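Local coordinates for protein shikimate dehydrogenase (NADP(+)) (Thermotoga maritima, PDB 3U62) that probably catalyses the reversible NADPH-linked reduction of 3-dehydroshikimate to shikimate, a step on the chorismate route to the aromatic amino acids, at residues 201-206 against 218-223; 71-76 against 89-94; 159-164 against 183-188. All coordinates share one frame; numbering follows the deposited sequence.

In the fold
The contacts sample both domains. Contact 2 comes first along the chain and pairs strands 71-72 and 89-91 at one border of the mixed sheet of the substrate-binding domain. Contact 3 follows, then contact 1, both in the Rossmann-type domain with its parallel sheet. Contact 3 sets helix 160-165 against the segment leading into helix 187-190; contact 1 lies at the ends of strands 195-198 and 217-219. Contacts 1 and 3, centres about 18 Å apart, touch through Leu-206 and Leu-183. Contact 2 is about 25 Å from contact 1 and 33 Å from contact 3, centre to centre. Contacts 1 and 2 hold predicted shikimate and NADP(+) residues on the two domains, consistent with a site between them.

Contact 1: 201-206 against 218-223; sequences YFDTPL and IIKGNL
Lys-220 and Asp-203 meet where the loop inside a Rossmann-type beta-alpha-beta unit (strand 195-198 to helix 205-213) runs beside the loop that leaves its second strand, 217-219, for helix 222-235. The lysine can be followed outward. Its CB faces the carbonyl O of Tyr-201 at 4.0 Å. The chain then bends at chi3 (-66°), which places CE; CD comes within 3.0 Å of Asp-203 OD1, and CE is 3.5 Å from Asp-203 OD1 and 4.0 Å from Tyr-201 O. At the tip, NZ forms a salt bridge of 3.2 Å with Asp-203 OD1, coming from above the carboxylate plane, 48° out of it. NZ also donates to a water that in turn donates to Tyr-201 O, which ties the ammonium to the backbone as well. The other carboxylate oxygen of Asp-203 pairs with Arg-211 of helix 205-213, and the acid thus links two basic side chains.

Beside this pair, Tyr-201 and Gly-221 approach closely at their CA atoms, 4.1 Å apart. The contact thereby brings a predicted shikimate residue, the tyrosine, beside a predicted NADP(+) residue, the glycine. The amide of Asn-222, held through ND2 by the carbonyl of Val-251, stands almost perpendicular to the tyrosine ring, and Tyr-201 CE2 rests 3.9 Å from Asn-222 CB.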
ATOM      1  N   TYR A 201      -1.927   5.998  -6.195  1.00 18.62           N
ATOM      2  CA  TYR A 201      -1.248   7.264  -5.974  1.00 21.77           C
ATOM      3  C   TYR A 201      -1.938   8.466  -6.635  1.00 21.44           C
ATOM      4  O   TYR A 201      -1.954   9.564  -6.076  1.00 22.45           O
ATOM      5  CB  TYR A 201       0.203   7.121  -6.456  1.00 23.20           C
ATOM      6  CG  TYR A 201       1.015   8.382  -6.376  1.00 32.01           C
ATOM      7  CD1 TYR A 201       1.102   9.242  -7.471  1.00 36.72           C
ATOM      8  CD2 TYR A 201       1.691   8.727  -5.207  1.00 34.42           C
ATOM      9  CE1 TYR A 201       1.839  10.412  -7.408  1.00 37.37           C
ATOM     10  CE2 TYR A 201       2.434   9.902  -5.132  1.00 38.02           C
ATOM     11  CZ  TYR A 201       2.504  10.736  -6.239  1.00 38.33           C
ATOM     12  OH  TYR A 201       3.235  11.899  -6.190  1.00 42.56           O
ATOM     13  N   PHE A 202      -2.507   8.242  -7.819  1.00 21.44           N
ATOM     14  CA  PHE A 202      -3.101   9.305  -8.635  1.00 21.97           C
ATOM     15  C   PHE A 202      -4.628   9.199  -8.681  1.00 20.94           C
ATOM     16  O   PHE A 202      -5.198   8.208  -8.218  1.00 21.78           O
ATOM     17  CB  PHE A 202      -2.513   9.274 -10.056  1.00 22.99           C
ATOM     18  CG  PHE A 202      -2.426   7.890 -10.659  1.00 23.74           C
ATOM     19  CD1 PHE A 202      -3.523   7.323 -11.305  1.00 22.98           C
ATOM     20  CD2 PHE A 202      -1.240   7.160 -10.596  1.00 24.28           C
ATOM     21  CE1 PHE A 202      -3.446   6.048 -11.865  1.00 26.77           C
ATOM     22  CE2 PHE A 202      -1.152   5.883 -11.154  1.00 28.29           C
ATOM     23  CZ  PHE A 202      -2.257   5.328 -11.790  1.00 24.92           C
ATOM     24  N   ASP A 203      -5.276  10.226  -9.236  1.00 19.94           N
ATOM     25  CA  ASP A 203      -6.734  10.255  -9.369  1.00 19.95           C
ATOM     26  C   ASP A 203      -7.263   9.031 -10.103  1.00 18.98           C
ATOM     27  O   ASP A 203      -6.796   8.690 -11.196  1.00 20.66           O
ATOM     28  CB  ASP A 203      -7.198  11.523 -10.095  1.00 22.80           C
ATOM     29  CG  ASP A 203      -7.245  12.745  -9.193  1.00 24.89           C
ATOM     30  OD1 ASP A 203      -6.921  12.644  -7.990  1.00 24.82           O
ATOM     31  OD2 ASP A 203      -7.612  13.827  -9.700  1.00 29.85           O
ATOM     32  N   THR A 204      -8.226   8.369  -9.476  1.00 16.01           N
ATOM     33  CA  THR A 204      -8.927   7.242 -10.073  1.00 13.89           C
ATOM     34  C   THR A 204     -10.386   7.637 -10.261  1.00 12.51           C
ATOM     35  O   THR A 204     -10.843   8.605  -9.645  1.00 12.44           O
ATOM     36  CB  THR A 204      -8.861   5.998  -9.164  1.00 13.76           C
ATOM     37  OG1 THR A 204      -9.406   6.313  -7.876  1.00 12.80           O
ATOM     38  CG2 THR A 204      -7.425   5.528  -8.997  1.00 13.58           C
ATOM     39  N   PRO A 205     -11.127   6.900 -11.114  1.00 12.06           N
ATOM     40  CA  PRO A 205     -12.563   7.148 -11.228  1.00 11.86           C
ATOM     41  C   PRO A 205     -13.288   7.145  -9.875  1.00 12.83           C
ATOM     42  O   PRO A 205     -14.199   7.951  -9.673  1.00 12.00           O
ATOM     43  CB  PRO A 205     -13.043   5.990 -12.103  1.00 12.54           C
ATOM     44  CG  PRO A 205     -11.878   5.698 -12.978  1.00 14.36           C
ATOM     45  CD  PRO A 205     -10.667   5.903 -12.101  1.00 12.93           C
ATOM     46  N   LEU A 206     -12.880   6.256  -8.967  1.00 11.71           N
ATOM     47  CA  LEU A 206     -13.454   6.193  -7.620  1.00 10.89           C
ATOM     48  C   LEU A 206     -13.273   7.507  -6.853  1.00 10.11           C
ATOM     49  O   LEU A 206     -14.227   8.026  -6.268  1.00 10.19           O
ATOM     50  CB  LEU A 206     -12.853   5.025  -6.824  1.00 10.66           C
ATOM     51  CG  LEU A 206     -13.255   4.865  -5.350  1.00 11.59           C
ATOM     52  CD1 LEU A 206     -14.734   4.518  -5.198  1.00 13.35           C
ATOM     53  CD2 LEU A 206     -12.388   3.819  -4.671  1.00 10.84           C
ATOM     54  N   ILE A 218     -11.653  12.284   1.223  1.00  8.01           N
ATOM     55  CA  ILE A 218     -11.257  11.533   0.042  1.00  8.21           C
ATOM     56  C   ILE A 218      -9.736  11.533  -0.020  1.00  8.67           C
ATOM     57  O   ILE A 218      -9.112  12.557  -0.324  1.00 11.35           O
ATOM     58  CB  ILE A 218     -11.871  12.122  -1.244  1.00  9.29           C
ATOM     59  CG1 ILE A 218     -13.396  12.173  -1.121  1.00 11.05           C
ATOM     60  CG2 ILE A 218     -11.464  11.295  -2.462  1.00 11.86           C
ATOM     61  CD1 ILE A 218     -14.046  13.313  -1.887  1.00 13.17           C
ATOM     62  N   ILE A 219      -9.148  10.382   0.287  1.00  8.29           N
ATOM     63  CA  ILE A 219      -7.703  10.269   0.425  1.00  9.47           C
ATOM     64  C   ILE A 219      -7.136   9.313  -0.624  1.00 10.10           C
ATOM     65  O   ILE A 219      -7.505   8.137  -0.668  1.00  9.42           O
ATOM     66  CB  ILE A 219      -7.307   9.818   1.862  1.00  9.08           C
ATOM     67  CG1 ILE A 219      -7.832  10.821   2.900  1.00 11.28           C
ATOM     68  CG2 ILE A 219      -5.794   9.661   1.986  1.00 11.20           C
ATOM     69  CD1 ILE A 219      -7.887  10.288   4.341  1.00 16.03           C
ATOM     70  N   LYS A 220      -6.252   9.834  -1.474  1.00 10.89           N
ATOM     71  CA  LYS A 220      -5.537   9.015  -2.454  1.00 11.68           C
ATOM     72  C   LYS A 220      -4.292   8.405  -1.817  1.00 10.77           C
ATOM     73  O   LYS A 220      -3.997   8.655  -0.646  1.00 10.63           O
ATOM     74  CB  LYS A 220      -5.126   9.834  -3.681  1.00 14.32           C
ATOM     75  CG  LYS A 220      -6.233  10.622  -4.359  1.00 23.27           C
ATOM     76  CD  LYS A 220      -5.703  11.320  -5.608  1.00 25.79           C
ATOM     77  CE  LYS A 220      -4.679  12.409  -5.278  1.00 27.61           C
ATOM     78  NZ  LYS A 220      -4.116  13.029  -6.510  1.00 29.61           N
ATOM     79  N   GLY A 221      -3.556   7.622  -2.599  1.00 11.03           N
ATOM     80  CA  GLY A 221      -2.411   6.872  -2.089  1.00 10.31           C
ATOM     81  C   GLY A 221      -1.143   7.661  -1.815  1.00 10.06           C
ATOM     82  O   GLY A 221      -0.142   7.084  -1.384  1.00  9.98           O
ATOM     83  N   ASN A 222      -1.176   8.971  -2.058  1.00 11.73           N
ATOM     84  CA  ASN A 222       0.014   9.808  -1.896  1.00 10.65           C
ATOM     85  C   ASN A 222       0.497   9.956  -0.449  1.00  9.44           C
ATOM     86  O   ASN A 222       1.707   9.965  -0.203  1.00 10.10           O
ATOM     87  CB  ASN A 222      -0.166  11.178  -2.562  1.00 12.51           C
ATOM     88  CG  ASN A 222      -1.333  11.965  -1.992  1.00 17.17           C
ATOM     89  OD1 ASN A 222      -2.343  11.399  -1.568  1.00 19.82           O
ATOM     90  ND2 ASN A 222      -1.203  13.288  -1.989  1.00 20.18           N
ATOM     91  N   LEU A 223      -0.436  10.075   0.498  1.00 10.30           N
ATOM     92  CA  LEU A 223      -0.081  10.153   1.922  1.00 10.32           C
ATOM     93  C   LEU A 223       0.502   8.836   2.430  1.00  8.63           C
ATOM     94  O   LEU A 223       1.504   8.834   3.149  1.00  9.10           O
ATOM     95  CB  LEU A 223      -1.290  10.557   2.774  1.00 11.33           C
ATOM     96  CG  LEU A 223      -1.620  12.046   2.939  1.00 15.10           C
ATOM     97  CD1 LEU A 223      -3.005  12.203   3.555  1.00 13.17           C
ATOM     98  CD2 LEU A 223      -0.571  12.765   3.792  1.00 16.57           C
TER
HETATM   99  O   HOH W   1      -1.347  12.147  -6.992  1.00 28.46           O

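Contact 2: 71-76 against 89-94; sequences EPSEDA and KGYNTD
Glu-71 and Ser-73 both bond to Gly-90, whose N-H and C=O hold two parallel bridges, Glu-71 with Lys-89 and Pro-72 with Gly-90, placing strand 71-72 at the border of the mixed sheet of the substrate-binding domain. Gly-90 N donates to Glu-71 O at 2.8 Å in a nearly straight bond (175°), although the donor stands well above the carbonyl plane. Ser-73 N returns the link to Gly-90 O, again at 2.8 Å but more bent (145°). A water donates to both of these carbonyl oxygens, so each accepts from an amide and from solvent. Pro-72 CA adds a CA-H...O contact with Gly-90 O.

On the face of the sheet that carries Glu-71 and Lys-89, the two side chains run alongside one another in the same direction and end in a salt bridge, Glu-71 OE2 to Lys-89 NZ at 3.0 Å, weak as a hydrogen bond.

Past the strand, Ser-73 is the N-cap of helix 74-79. With OG lying between the backbone N and the carbonyl carbon (chi1 62°), it accepts a weak bond from Ala-76 N at 3.4 Å and donates to Asp-75 OD1 at 2.9 Å. Asp-75 OD2 is served twice, by Trp-95 NE1 and by a second water, which also accepts from Asn-92 N and so carries the contact across to the other segment. Ala-76 CB packs against the same backbone, 4.0 Å from Asn-92 N.

The segments also carry Glu-74 and Asp-94, predicted to bind NADP(+) and shikimate respectively. The bonds to Gly-90 and the water between Asp-75 and Asn-92 thus tie together two backbones that probably both contribute to the site.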
ATOM      1  N   GLU A  71      14.010 -12.729   6.727  1.00 11.79           N
ATOM      2  CA  GLU A  71      13.461 -12.961   8.059  1.00 13.31           C
ATOM      3  C   GLU A  71      12.453 -11.854   8.375  1.00 11.24           C
ATOM      4  O   GLU A  71      12.847 -10.729   8.701  1.00 11.19           O
ATOM      5  CB  GLU A  71      14.582 -13.004   9.104  1.00 13.61           C
ATOM      6  CG  GLU A  71      14.120 -13.311  10.522  1.00 18.97           C
ATOM      7  CD  GLU A  71      15.263 -13.294  11.517  1.00 29.43           C
ATOM      8  OE1 GLU A  71      15.991 -14.307  11.603  1.00 31.23           O
ATOM      9  OE2 GLU A  71      15.430 -12.269  12.215  1.00 33.21           O
ATOM     10  N   PRO A  72      11.146 -12.162   8.264  1.00 11.13           N
ATOM     11  CA  PRO A  72      10.134 -11.124   8.451  1.00 10.90           C
ATOM     12  C   PRO A  72       9.906 -10.750   9.911  1.00 10.84           C
ATOM     13  O   PRO A  72      10.075 -11.586  10.806  1.00 11.68           O
ATOM     14  CB  PRO A  72       8.871 -11.759   7.862  1.00 11.97           C
ATOM     15  CG  PRO A  72       9.073 -13.220   8.016  1.00 15.86           C
ATOM     16  CD  PRO A  72      10.549 -13.466   7.913  1.00 11.83           C
ATOM     17  N   SER A  73       9.530  -9.492  10.132  1.00  9.41           N
ATOM     18  CA  SER A  73       9.133  -9.014  11.451  1.00  8.59           C
ATOM     19  C   SER A  73       7.786  -9.616  11.838  1.00  9.44           C
ATOM     20  O   SER A  73       7.070 -10.152  10.988  1.00  8.92           O
ATOM     21  CB  SER A  73       9.047  -7.486  11.457  1.00  9.25           C
ATOM     22  OG  SER A  73       8.061  -7.022  10.549  1.00  9.44           O
ATOM     23  N   GLU A  74       7.446  -9.520  13.122  1.00  9.98           N
ATOM     24  CA  GLU A  74       6.196 -10.071  13.647  1.00 11.79           C
ATOM     25  C   GLU A  74       4.966  -9.514  12.927  1.00 10.79           C
ATOM     26  O   GLU A  74       4.042 -10.265  12.606  1.00  9.98           O
ATOM     27  CB  GLU A  74       6.093  -9.815  15.153  1.00 13.80           C
ATOM     28  CG  GLU A  74       4.969 -10.574  15.854  1.00 24.02           C
ATOM     29  CD  GLU A  74       4.850 -10.231  17.332  1.00 33.07           C
ATOM     30  OE1 GLU A  74       5.467  -9.239  17.778  1.00 31.68           O
ATOM     31  OE2 GLU A  74       4.131 -10.955  18.052  1.00 34.33           O
ATOM     32  N   ASP A  75       4.962  -8.207  12.679  1.00  9.11           N
ATOM     33  CA  ASP A  75       3.846  -7.565  11.980  1.00  9.71           C
ATOM     34  C   ASP A  75       3.788  -7.948  10.500  1.00  8.54           C
ATOM     35  O   ASP A  75       2.699  -8.123   9.953  1.00  8.81           O
ATOM     36  CB  ASP A  75       3.871  -6.042  12.158  1.00 11.15           C
ATOM     37  CG  ASP A  75       5.196  -5.422  11.754  1.00 10.24           C
ATOM     38  OD1 ASP A  75       6.226  -5.738  12.386  1.00 12.22           O
ATOM     39  OD2 ASP A  75       5.203  -4.605  10.809  1.00 10.58           O
ATOM     40  N   ALA A  76       4.952  -8.089   9.864  1.00  8.10           N
ATOM     41  CA  ALA A  76       5.024  -8.565   8.481  1.00  8.00           C
ATOM     42  C   ALA A  76       4.486  -9.991   8.361  1.00  9.03           C
ATOM     43  O   ALA A  76       3.849 -10.335   7.364  1.00  8.41           O
ATOM     44  CB  ALA A  76       6.450  -8.482   7.959  1.00  7.95           C
ATOM     45  N   LYS A  89      16.493  -8.898   6.531  1.00 10.05           N
ATOM     46  CA  LYS A  89      15.308  -8.736   7.373  1.00 10.16           C
ATOM     47  C   LYS A  89      14.168  -8.111   6.579  1.00  9.28           C
ATOM     48  O   LYS A  89      14.382  -7.188   5.792  1.00 10.47           O
ATOM     49  CB  LYS A  89      15.622  -7.873   8.602  1.00  9.57           C
ATOM     50  CG  LYS A  89      16.878  -8.266   9.377  1.00 17.80           C
ATOM     51  CD  LYS A  89      16.741  -9.624  10.059  1.00 21.66           C
ATOM     52  CE  LYS A  89      18.059 -10.038  10.690  1.00 24.20           C
ATOM     53  NZ  LYS A  89      18.065 -11.485  11.047  1.00 29.22           N
ATOM     54  N   GLY A  90      12.958  -8.624   6.793  1.00  8.49           N
ATOM     55  CA  GLY A  90      11.770  -8.130   6.106  1.00  8.08           C
ATOM     56  C   GLY A  90      10.832  -7.373   7.027  1.00  8.90           C
ATOM     57  O   GLY A  90      10.616  -7.772   8.173  1.00 10.44           O
ATOM     58  N   TYR A  91      10.276  -6.279   6.514  1.00  7.65           N
ATOM     59  CA  TYR A  91       9.392  -5.413   7.286  1.00  7.85           C
ATOM     60  C   TYR A  91       8.167  -5.046   6.468  1.00  7.15           C
ATOM     61  O   TYR A  91       8.167  -5.177   5.242  1.00  6.96           O
ATOM     62  CB  TYR A  91      10.134  -4.140   7.695  1.00  8.41           C
ATOM     63  CG  TYR A  91      11.388  -4.412   8.486  1.00  9.70           C
ATOM     64  CD1 TYR A  91      12.641  -4.390   7.876  1.00 11.03           C
ATOM     65  CD2 TYR A  91      11.320  -4.714   9.846  1.00 11.17           C
ATOM     66  CE1 TYR A  91      13.796  -4.649   8.605  1.00 12.46           C
ATOM     67  CE2 TYR A  91      12.464  -4.975  10.584  1.00 11.84           C
ATOM     68  CZ  TYR A  91      13.699  -4.941   9.958  1.00 13.99           C
ATOM     69  OH  TYR A  91      14.836  -5.198  10.685  1.00 14.90           O
ATOM     70  N   ASN A  92       7.120  -4.594   7.149  1.00  6.89           N
ATOM     71  CA  ASN A  92       5.980  -4.013   6.459  1.00  6.44           C
ATOM     72  C   ASN A  92       5.756  -2.575   6.903  1.00  6.91           C
ATOM     73  O   ASN A  92       5.434  -2.312   8.064  1.00  7.35           O
ATOM     74  CB  ASN A  92       4.716  -4.857   6.642  1.00  7.02           C
ATOM     75  CG  ASN A  92       3.623  -4.495   5.647  1.00  6.86           C
ATOM     76  OD1 ASN A  92       3.311  -5.272   4.746  1.00 10.01           O
ATOM     77  ND2 ASN A  92       3.039  -3.312   5.806  1.00  4.82           N
ATOM     78  N   THR A  93       5.940  -1.649   5.966  1.00  6.67           N
ATOM     79  CA  THR A  93       5.778  -0.225   6.243  1.00  7.11           C
ATOM     80  C   THR A  93       4.488   0.321   5.631  1.00  6.47           C
ATOM     81  O   THR A  93       4.124   1.475   5.873  1.00  7.17           O
ATOM     82  CB  THR A  93       6.983   0.596   5.741  1.00  6.76           C
ATOM     83  OG1 THR A  93       7.094   0.472   4.318  1.00  7.84           O
ATOM     84  CG2 THR A  93       8.269   0.103   6.387  1.00  8.39           C
ATOM     85  N   ASP A  94       3.806  -0.511   4.843  1.00  6.67           N
ATOM     86  CA  ASP A  94       2.524  -0.138   4.242  1.00  7.31           C
ATOM     87  C   ASP A  94       1.470   0.193   5.295  1.00  7.12           C
ATOM     88  O   ASP A  94       0.775   1.204   5.174  1.00  7.67           O
ATOM     89  CB  ASP A  94       2.001  -1.239   3.309  1.00  7.11           C
ATOM     90  CG  ASP A  94       2.592  -1.162   1.909  1.00  9.18           C
ATOM     91  OD1 ASP A  94       3.094  -0.087   1.511  1.00 10.58           O
ATOM     92  OD2 ASP A  94       2.544  -2.189   1.194  1.00 12.14           O
TER
HETATM   93  O   HOH W   2      12.593  -8.607  10.421  1.00 26.30           O
HETATM   94  O   HOH W   3       7.772  -4.133  10.112  1.00 11.85           O

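Contact 3: 159-164 against 183-188; sequences QLDEVV and LPVSDD
The Rossmann-type domain carries helix 160-165 on its parallel sheet, and here the beginning of that helix meets the turn that leads into helix 187-190, with Asp-161 and Ser-186 as the polar tie. Ser-186 is the N-cap of helix 187-190. The aspartate's CG is anti to the backbone N (chi1 -169°), and from there OD2 accepts two bonds from Ser-186. Ser-186 OG donates to it at 2.6 Å on the syn lone pair, whereas Ser-186 N reaches the same oxygen at 2.9 Å from above the carboxylate plane, 57° out of it. Ser-189 OG is a further hydrogen-bonding partner of both Asp-161 OD2 and Ser-186 OG, so the acid is knitted into the first turn of the second helix. An alanine in place of Asp-161 would probably leave Ser-186 N without this acceptor and cost Ser-186 OG its bond on the syn lone pair, weakening the tie between the two helix starts.

The link between backbones is indirect. Pro-184 sits at the centre of an inverse gamma turn, and a water bridges its carbonyl O and Asp-161 N, accepting from the latter at 3.0 Å.

Beside these polar links the contact is apolar. Leu-160 CD2 is the branch that does the touching: it comes to 4.0 Å from Leu-183 CB, at a similar distance from Pro-184 CD, and slightly farther from Val-185 CB. The two leucine side chains cross at roughly a right angle, and both also lie on Val-114 of strand 111-114. One helical turn after Leu-160, Val-164 crosses Val-185 at a similar angle, and its CG1 rests 3.8 Å from Val-185 CG2.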
ATOM      1  N   GLN A 159     -21.091  -8.236  -4.882  1.00 12.08           N
ATOM      2  CA  GLN A 159     -21.788  -7.755  -3.692  1.00 11.84           C
ATOM      3  C   GLN A 159     -21.316  -6.366  -3.262  1.00  9.90           C
ATOM      4  O   GLN A 159     -21.871  -5.788  -2.323  1.00 11.15           O
ATOM      5  CB  GLN A 159     -21.615  -8.743  -2.533  1.00 12.35           C
ATOM      6  CG  GLN A 159     -22.170 -10.132  -2.802  1.00 17.04           C
ATOM      7  CD  GLN A 159     -21.912 -11.090  -1.656  1.00 16.38           C
ATOM      8  OE1 GLN A 159     -20.785 -11.538  -1.445  1.00 16.87           O
ATOM      9  NE2 GLN A 159     -22.964 -11.420  -0.916  1.00 18.05           N
ATOM     10  N   LEU A 160     -20.305  -5.831  -3.951  1.00 10.06           N
ATOM     11  CA  LEU A 160     -19.692  -4.552  -3.570  1.00 10.11           C
ATOM     12  C   LEU A 160     -20.706  -3.420  -3.424  1.00 10.19           C
ATOM     13  O   LEU A 160     -20.716  -2.716  -2.414  1.00 11.17           O
ATOM     14  CB  LEU A 160     -18.579  -4.146  -4.548  1.00  9.87           C
ATOM     15  CG  LEU A 160     -17.824  -2.847  -4.226  1.00  9.80           C
ATOM     16  CD1 LEU A 160     -17.031  -2.985  -2.925  1.00  9.62           C
ATOM     17  CD2 LEU A 160     -16.892  -2.473  -5.367  1.00 10.30           C
ATOM     18  N   ASP A 161     -21.554  -3.261  -4.434  1.00 10.74           N
ATOM     19  CA  ASP A 161     -22.547  -2.194  -4.459  1.00 10.59           C
ATOM     20  C   ASP A 161     -23.485  -2.236  -3.246  1.00 10.36           C
ATOM     21  O   ASP A 161     -23.732  -1.204  -2.615  1.00 10.70           O
ATOM     22  CB  ASP A 161     -23.337  -2.252  -5.769  1.00 10.22           C
ATOM     23  CG  ASP A 161     -24.206  -1.029  -5.987  1.00 12.37           C
ATOM     24  OD1 ASP A 161     -25.252  -1.162  -6.656  1.00 16.85           O
ATOM     25  OD2 ASP A 161     -23.851   0.068  -5.494  1.00 11.97           O
ATOM     26  N   GLU A 162     -23.992  -3.426  -2.925  1.00 11.06           N
ATOM     27  CA  GLU A 162     -24.889  -3.613  -1.780  1.00 13.92           C
ATOM     28  C   GLU A 162     -24.192  -3.378  -0.447  1.00 12.70           C
ATOM     29  O   GLU A 162     -24.771  -2.765   0.457  1.00 13.23           O
ATOM     30  CB  GLU A 162     -25.474  -5.023  -1.765  1.00 17.60           C
ATOM     31  CG  GLU A 162     -26.406  -5.361  -2.904  1.00 26.98           C
ATOM     32  CD  GLU A 162     -26.500  -6.867  -3.111  1.00 27.89           C
ATOM     33  OE1 GLU A 162     -26.812  -7.610  -2.143  1.00 34.27           O
ATOM     34  OE2 GLU A 162     -26.263  -7.315  -4.252  1.00 31.91           O
ATOM     35  N   VAL A 163     -22.962  -3.878  -0.315  1.00 10.81           N
ATOM     36  CA  VAL A 163     -22.253  -3.797   0.965  1.00 11.99           C
ATOM     37  C   VAL A 163     -21.776  -2.376   1.287  1.00 11.19           C
ATOM     38  O   VAL A 163     -21.787  -1.969   2.453  1.00 11.54           O
ATOM     39  CB  VAL A 163     -21.084  -4.827   1.099  1.00 15.26           C
ATOM     40  CG1 VAL A 163     -21.605  -6.260   0.996  1.00 15.67           C
ATOM     41  CG2 VAL A 163     -19.988  -4.568   0.077  1.00 16.82           C
ATOM     42  N   VAL A 164     -21.373  -1.629   0.259  1.00 10.10           N
ATOM     43  CA  VAL A 164     -20.933  -0.241   0.436  1.00  9.86           C
ATOM     44  C   VAL A 164     -22.093   0.646   0.907  1.00 10.85           C
ATOM     45  O   VAL A 164     -21.893   1.566   1.705  1.00 10.58           O
ATOM     46  CB  VAL A 164     -20.266   0.330  -0.849  1.00  9.17           C
ATOM     47  CG1 VAL A 164     -20.051   1.839  -0.746  1.00 10.50           C
ATOM     48  CG2 VAL A 164     -18.939  -0.363  -1.110  1.00 10.39           C
ATOM     49  N   LEU A 183     -14.869   0.559 -10.326  1.00 13.51           N
ATOM     50  CA  LEU A 183     -15.383  -0.500  -9.464  1.00 13.46           C
ATOM     51  C   LEU A 183     -16.909  -0.552  -9.562  1.00 12.33           C
ATOM     52  O   LEU A 183     -17.551   0.483  -9.761  1.00 12.60           O
ATOM     53  CB  LEU A 183     -14.946  -0.274  -8.011  1.00 12.98           C
ATOM     54  CG  LEU A 183     -13.484  -0.581  -7.658  1.00 13.85           C
ATOM     55  CD1 LEU A 183     -13.099   0.092  -6.348  1.00 15.49           C
ATOM     56  CD2 LEU A 183     -13.230  -2.086  -7.585  1.00 11.86           C
ATOM     57  N   PRO A 184     -17.498  -1.758  -9.424  1.00 12.04           N
ATOM     58  CA  PRO A 184     -18.955  -1.903  -9.491  1.00 12.02           C
ATOM     59  C   PRO A 184     -19.660  -1.383  -8.233  1.00 10.34           C
ATOM     60  O   PRO A 184     -20.140  -2.169  -7.409  1.00 11.06           O
ATOM     61  CB  PRO A 184     -19.151  -3.414  -9.657  1.00 12.26           C
ATOM     62  CG  PRO A 184     -17.945  -4.020  -9.039  1.00 11.75           C
ATOM     63  CD  PRO A 184     -16.818  -3.063  -9.283  1.00 12.37           C
ATOM     64  N   VAL A 185     -19.712  -0.061  -8.099  1.00 10.17           N
ATOM     65  CA  VAL A 185     -20.366   0.591  -6.967  1.00 10.19           C
ATOM     66  C   VAL A 185     -21.083   1.863  -7.434  1.00  9.68           C
ATOM     67  O   VAL A 185     -20.528   2.658  -8.198  1.00 11.16           O
ATOM     68  CB  VAL A 185     -19.372   0.861  -5.790  1.00 10.95           C
ATOM     69  CG1 VAL A 185     -18.204   1.753  -6.224  1.00 10.72           C
ATOM     70  CG2 VAL A 185     -20.091   1.443  -4.573  1.00 10.71           C
ATOM     71  N   SER A 186     -22.322   2.032  -6.979  1.00 10.01           N
ATOM     72  CA  SER A 186     -23.193   3.112  -7.439  1.00  9.23           C
ATOM     73  C   SER A 186     -22.965   4.426  -6.701  1.00 10.18           C
ATOM     74  O   SER A 186     -22.377   4.447  -5.616  1.00  9.66           O
ATOM     75  CB  SER A 186     -24.661   2.699  -7.293  1.00  9.41           C
ATOM     76  OG  SER A 186     -24.973   2.400  -5.922  1.00 10.09           O
ATOM     77  N   ASP A 187     -23.445   5.516  -7.300  1.00 10.19           N
ATOM     78  CA  ASP A 187     -23.470   6.827  -6.653  1.00 10.11           C
ATOM     79  C   ASP A 187     -24.258   6.769  -5.349  1.00 10.56           C
ATOM     80  O   ASP A 187     -23.833   7.328  -4.336  1.00 10.98           O
ATOM     81  CB  ASP A 187     -24.103   7.871  -7.577  1.00 10.41           C
ATOM     82  CG  ASP A 187     -23.203   8.259  -8.737  1.00 14.14           C
ATOM     83  OD1 ASP A 187     -22.129   7.640  -8.910  1.00 17.63           O
ATOM     84  OD2 ASP A 187     -23.573   9.191  -9.482  1.00 19.31           O
ATOM     85  N   ASP A 188     -25.404   6.088  -5.389  1.00 10.10           N
ATOM     86  CA  ASP A 188     -26.267   5.914  -4.221  1.00 10.46           C
ATOM     87  C   ASP A 188     -25.530   5.269  -3.045  1.00 10.56           C
ATOM     88  O   ASP A 188     -25.716   5.673  -1.896  1.00 11.54           O
ATOM     89  CB  ASP A 188     -27.502   5.083  -4.588  1.00 12.66           C
ATOM     90  CG  ASP A 188     -28.437   4.866  -3.409  1.00 12.52           C
ATOM     91  OD1 ASP A 188     -28.654   3.695  -3.031  1.00 15.72           O
ATOM     92  OD2 ASP A 188     -28.950   5.863  -2.856  1.00 15.83           O
TER
HETATM   93  O   HOH W   4     -21.089  -4.705  -6.996  1.00 13.79           O